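Local structure of foldase protein PrsA (Streptococcus pneumoniae, 5TVL) at residues T168-A172 and K181-F185; A133-L137 and V192-I196. The protein probably assists the folding of secreted proteins outside the cell and catalyses the cis-trans isomerisation of peptidyl-proline bonds. All blocks are in the same frame, centred on the assembly; numbering follows the deposited sequence.

How the interactions relate
Both contacts belong to the parvulin-type (PpiC) domain, whose antiparallel sheet runs 166-169, 120-127, 207-216, 196-198. Interaction 1 packs helix 178-186 against the end of one outer strand; interaction 2 packs helix 130-139 against the loop entering the other. Along the chain interaction 1 is nested inside the loop that interaction 2 closes. Their centres lie about 17 Å apart, yet they touch directly: Ala183 CB of helix 178-186 meets Ile196 CD1 at 3.5 Å. Both also reach the second subunit, where Asn67 packs on Ala183, Ser193 and Ile196. The sulfate, probably from the crystallisation liquor, lies by interaction 1, near Lys182.

Interaction 1: residues T168-A172 and K181-F185; sequences TFDSA and KKAAF. With SO4 (sulfate ion), chain L.
In this parvulin-type domain the end of outer strand 166-169 packs against helix 178-186, which follows it in the chain. Thr168 and Phe169 are extended (Phe169 phi/psi -160/152); the backbone then turns through Ser171 (-64/-33) and Ala172 (-81/0), while 181-185 is regular helix with Phe185 N bonded to Lys181 O at 3.0 Å. The closest CA pair is Ser171 and Lys181, 6.7 Å apart. Phe169, most covered by the contact, takes chi1 p (54°) and chi2 -90°, directing its ring at the helix: CE2 lies 3.9 Å from Lys181 CG and 3.8 Å from Phe185 CE1, and the ring edge meets Ala184 CB at 4.0 Å from CZ. The Phe185 ring (chi1 m) is oblique to it, planes at 45° and centroids 6.0 Å apart; its CZ comes within 3.8 Å of both Asp170 O and Ser171 CA. Val120 of the neighbouring strand touches both rings, and Ser171 OG is bonded to Thr117 N. Lys182 faces away, making a weak 3.3 Å hydrogen bond from NZ to sulfate O1. Lys181, mtmt, runs past the strand end, CD 3.7 Å from Asp170 O, its ammonium also bonded to Ser173 O; NZ donates to Ser171 O at 2.7 Å.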
loop_
_atom_site.group_PDB
_atom_site.type_symbol
_atom_site.label_atom_id
_atom_site.label_comp_id
_atom_site.label_asym_id
_atom_site.label_seq_id
_atom_site.Cartn_x
_atom_site.Cartn_y
_atom_site.Cartn_z
ATOM N N THR A 168 14.855 -4.928 -17.162
ATOM C CA THR A 168 13.692 -4.493 -17.941
ATOM C C THR A 168 12.518 -4.258 -16.983
ATOM O O THR A 168 12.343 -5.021 -16.030
ATOM C CB THR A 168 13.305 -5.558 -18.990
ATOM O OG1 THR A 168 14.434 -5.838 -19.826
ATOM C CG2 THR A 168 12.147 -5.090 -19.866
ATOM N N PHE A 169 11.729 -3.207 -17.227
ATOM C CA PHE A 169 10.555 -2.902 -16.386
ATOM C C PHE A 169 9.503 -1.997 -17.040
ATOM O O PHE A 169 9.817 -1.180 -17.905
ATOM C CB PHE A 169 10.989 -2.299 -15.037
ATOM C CG PHE A 169 11.884 -1.089 -15.149
ATOM C CD1 PHE A 169 13.269 -1.231 -15.190
ATOM C CD2 PHE A 169 11.348 0.198 -15.176
ATOM C CE1 PHE A 169 14.097 -0.118 -15.277
ATOM C CE2 PHE A 169 12.172 1.313 -15.265
ATOM C CZ PHE A 169 13.549 1.156 -15.313
ATOM N N ASP A 170 8.252 -2.170 -16.609
ATOM C CA ASP A 170 7.145 -1.280 -16.955
ATOM C C ASP A 170 7.128 -0.111 -15.980
ATOM O O ASP A 170 7.949 -0.035 -15.069
ATOM C CB ASP A 170 5.796 -2.003 -16.827
ATOM C CG ASP A 170 5.655 -3.176 -17.759
ATOM O OD1 ASP A 170 6.059 -3.064 -18.932
ATOM O OD2 ASP A 170 5.097 -4.207 -17.326
ATOM N N SER A 171 6.172 0.792 -16.175
ATOM C CA SER A 171 5.774 1.754 -15.148
ATOM C C SER A 171 5.176 1.058 -13.926
ATOM O O SER A 171 5.335 1.537 -12.806
ATOM C CB SER A 171 4.735 2.722 -15.707
ATOM O OG SER A 171 3.613 2.014 -16.214
ATOM N N ALA A 172 4.483 -0.058 -14.155
ATOM C CA ALA A 172 3.824 -0.835 -13.095
ATOM C C ALA A 172 4.725 -1.793 -12.299
ATOM O O ALA A 172 4.232 -2.483 -11.402
ATOM C CB ALA A 172 2.658 -1.613 -13.690
ATOM N N LYS A 181 12.240 4.687 -11.622
ATOM C CA LYS A 181 11.439 4.497 -12.838
ATOM C C LYS A 181 11.178 5.816 -13.561
ATOM O O LYS A 181 11.415 5.923 -14.767
ATOM C CB LYS A 181 10.098 3.826 -12.516
ATOM C CG LYS A 181 10.216 2.376 -12.069
ATOM C CD LYS A 181 8.862 1.688 -11.979
ATOM C CE LYS A 181 7.967 2.351 -10.947
ATOM N NZ LYS A 181 6.819 1.496 -10.558
ATOM N N LYS A 182 10.695 6.812 -12.820
ATOM C CA LYS A 182 10.387 8.120 -13.405
ATOM C C LYS A 182 11.628 8.795 -13.980
ATOM O O LYS A 182 11.556 9.411 -15.048
ATOM C CB LYS A 182 9.703 9.038 -12.385
ATOM C CG LYS A 182 8.268 8.646 -12.053
ATOM C CD LYS A 182 7.303 9.041 -13.163
ATOM C CE LYS A 182 5.870 8.636 -12.849
ATOM N NZ LYS A 182 5.316 9.319 -11.646
ATOM N N ALA A 183 12.757 8.664 -13.284
ATOM C CA ALA A 183 14.044 9.176 -13.780
ATOM C C ALA A 183 14.478 8.498 -15.080
ATOM O O ALA A 183 14.994 9.160 -15.974
ATOM C CB ALA A 183 15.129 9.017 -12.725
ATOM N N ALA A 184 14.267 7.186 -15.169
ATOM C CA ALA A 184 14.616 6.408 -16.361
ATOM C C ALA A 184 13.763 6.768 -17.587
ATOM O O ALA A 184 14.291 6.881 -18.699
ATOM C CB ALA A 184 14.512 4.915 -16.065
ATOM N N PHE A 185 12.458 6.959 -17.383
ATOM C CA PHE A 185 11.546 7.319 -18.483
ATOM C C PHE A 185 11.800 8.737 -19.032
ATOM O O PHE A 185 11.457 9.022 -20.178
ATOM C CB PHE A 185 10.066 7.194 -18.068
ATOM C CG PHE A 185 9.684 5.857 -17.468
ATOM C CD1 PHE A 185 10.239 4.656 -17.925
ATOM C CD2 PHE A 185 8.733 5.797 -16.450
ATOM C CE1 PHE A 185 9.866 3.438 -17.362
ATOM C CE2 PHE A 185 8.358 4.581 -15.887
ATOM C CZ PHE A 185 8.924 3.400 -16.345
HETATM S S SO4 L . 6.376 13.856 -10.878
HETATM O O1 SO4 L . 5.872 12.478 -10.684
HETATM O O2 SO4 L . 7.453 14.135 -9.900
HETATM O O3 SO4 L . 6.911 13.999 -12.250
HETATM O O4 SO4 L . 5.264 14.813 -10.686
#

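Interaction 2: residues A133-L137 and V192-I196; sequences AKEVL and VSDVI
Leu137 is the main bump here, losing more surface than any other residue of the contact. With chi1 t (176°) and chi2 p (54°) it sets its two methyls against successive parts of the 192-196 backbone. Leu137 CD1 presses to 3.1 Å from Ser193 O, a tight approach, and lies 4.3 Å from Val192 CG1. Leu137 CD2 lies 3.7 Å from both Asp194 CA and Val195 N. The reciprocal bump is Val195 (chi1 t): its CG2 enters the hollow between Ala133 and Leu137, one helical turn apart, reaching Ala133 CB at 3.9 Å, Ala133 O at 3.8 Å and Leu137 CD2 at 3.8 Å. The small alanine leaves room for that methyl. In the parvulin fold this joins helix 130-139, the first helix after strand 120-127, to the loop leading into outer strand 196-198. The helix is regular, with Leu137 N bonded to Ala133 O at 3.0 Å; the loop is extended, from Val192 at -109/127 to Val195 at -67/126. CA pairs Ala133-Val195 and Leu137-Asp194 are each 6.7 Å apart. Ser193 (chi1 p) donates from OG to Asp194 O at 3.0 Å, while Val211 N of strand 207-216 also bonds to that OG. Asp194 N is hydrogen-bonded to Asn67 of the second subunit, and Ile196 packs on Val180 and Ala183 of helix 178-186.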
loop_
_atom_site.group_PDB
_atom_site.type_symbol
_atom_site.label_atom_id
_atom_site.label_comp_id
_atom_site.label_asym_id
_atom_site.label_seq_id
_atom_site.Cartn_x
_atom_site.Cartn_y
_atom_site.Cartn_z
ATOM N N ALA A 133 28.533 7.490 -4.651
ATOM C CA ALA A 133 27.623 7.647 -5.796
ATOM C C ALA A 133 27.966 8.863 -6.659
ATOM O O ALA A 133 27.830 8.806 -7.881
ATOM C CB ALA A 133 26.179 7.727 -5.328
ATOM N N LYS A 134 28.398 9.955 -6.025
ATOM C CA LYS A 134 28.908 11.131 -6.746
ATOM C C LYS A 134 30.206 10.831 -7.510
ATOM O O LYS A 134 30.436 11.389 -8.590
ATOM C CB LYS A 134 29.129 12.305 -5.785
ATOM C CG LYS A 134 27.841 12.888 -5.217
ATOM C CD LYS A 134 28.087 14.195 -4.475
ATOM C CE LYS A 134 26.786 14.929 -4.182
ATOM N NZ LYS A 134 27.018 16.332 -3.733
ATOM N N GLU A 135 31.038 9.957 -6.943
ATOM C CA GLU A 135 32.289 9.509 -7.569
ATOM C C GLU A 135 32.030 8.685 -8.833
ATOM O O GLU A 135 32.609 8.959 -9.886
ATOM C CB GLU A 135 33.117 8.688 -6.568
ATOM C CG GLU A 135 34.543 8.371 -7.004
ATOM C CD GLU A 135 35.378 7.717 -5.908
ATOM O OE1 GLU A 135 34.799 7.149 -4.953
ATOM O OE2 GLU A 135 36.624 7.767 -6.008
ATOM N N VAL A 136 31.158 7.685 -8.715
ATOM C CA VAL A 136 30.800 6.797 -9.838
ATOM C C VAL A 136 29.972 7.515 -10.926
ATOM O O VAL A 136 30.065 7.159 -12.106
ATOM C CB VAL A 136 30.069 5.519 -9.329
ATOM C CG1 VAL A 136 29.532 4.668 -10.479
ATOM C CG2 VAL A 136 31.006 4.687 -8.460
ATOM N N LEU A 137 29.177 8.517 -10.536
ATOM C CA LEU A 137 28.374 9.300 -11.490
ATOM C C LEU A 137 29.233 10.031 -12.530
ATOM O O LEU A 137 28.951 9.956 -13.730
ATOM C CB LEU A 137 27.484 10.314 -10.756
ATOM C CG LEU A 137 26.651 11.283 -11.609
ATOM C CD1 LEU A 137 25.787 10.542 -12.618
ATOM C CD2 LEU A 137 25.786 12.170 -10.728
ATOM N N VAL A 192 22.470 9.000 -19.187
ATOM C CA VAL A 192 22.820 8.665 -17.805
ATOM C C VAL A 192 22.183 9.678 -16.852
ATOM O O VAL A 192 22.362 10.889 -17.015
ATOM C CB VAL A 192 24.356 8.647 -17.599
ATOM C CG1 VAL A 192 24.711 8.383 -16.136
ATOM C CG2 VAL A 192 25.009 7.605 -18.502
ATOM N N SER A 193 21.445 9.176 -15.863
ATOM C CA SER A 193 20.830 10.024 -14.841
ATOM C C SER A 193 21.875 10.512 -13.840
ATOM O O SER A 193 22.974 9.955 -13.752
ATOM C CB SER A 193 19.723 9.260 -14.093
ATOM O OG SER A 193 20.254 8.284 -13.203
ATOM N N ASP A 194 21.513 11.552 -13.091
ATOM C CA ASP A 194 22.254 11.957 -11.892
ATOM C C ASP A 194 21.876 11.011 -10.743
ATOM O O ASP A 194 21.124 10.051 -10.955
ATOM C CB ASP A 194 21.943 13.415 -11.544
ATOM C CG ASP A 194 22.402 14.381 -12.624
ATOM O OD1 ASP A 194 23.609 14.377 -12.951
ATOM O OD2 ASP A 194 21.558 15.146 -13.142
ATOM N N VAL A 195 22.390 11.265 -9.537
ATOM C CA VAL A 195 22.104 10.395 -8.385
ATOM C C VAL A 195 20.624 10.500 -7.992
ATOM O O VAL A 195 20.106 11.601 -7.778
ATOM C CB VAL A 195 23.007 10.692 -7.155
ATOM C CG1 VAL A 195 22.646 9.772 -5.986
ATOM C CG2 VAL A 195 24.482 10.535 -7.515
ATOM N N ILE A 196 19.964 9.342 -7.935
ATOM C CA ILE A 196 18.596 9.205 -7.442
ATOM C C ILE A 196 18.720 8.679 -6.022
ATOM O O ILE A 196 19.601 7.865 -5.746
ATOM C CB ILE A 196 17.785 8.209 -8.301
ATOM C CG1 ILE A 196 17.729 8.677 -9.762
ATOM C CG2 ILE A 196 16.371 8.026 -7.752
ATOM C CD1 ILE A 196 17.670 7.545 -10.762
#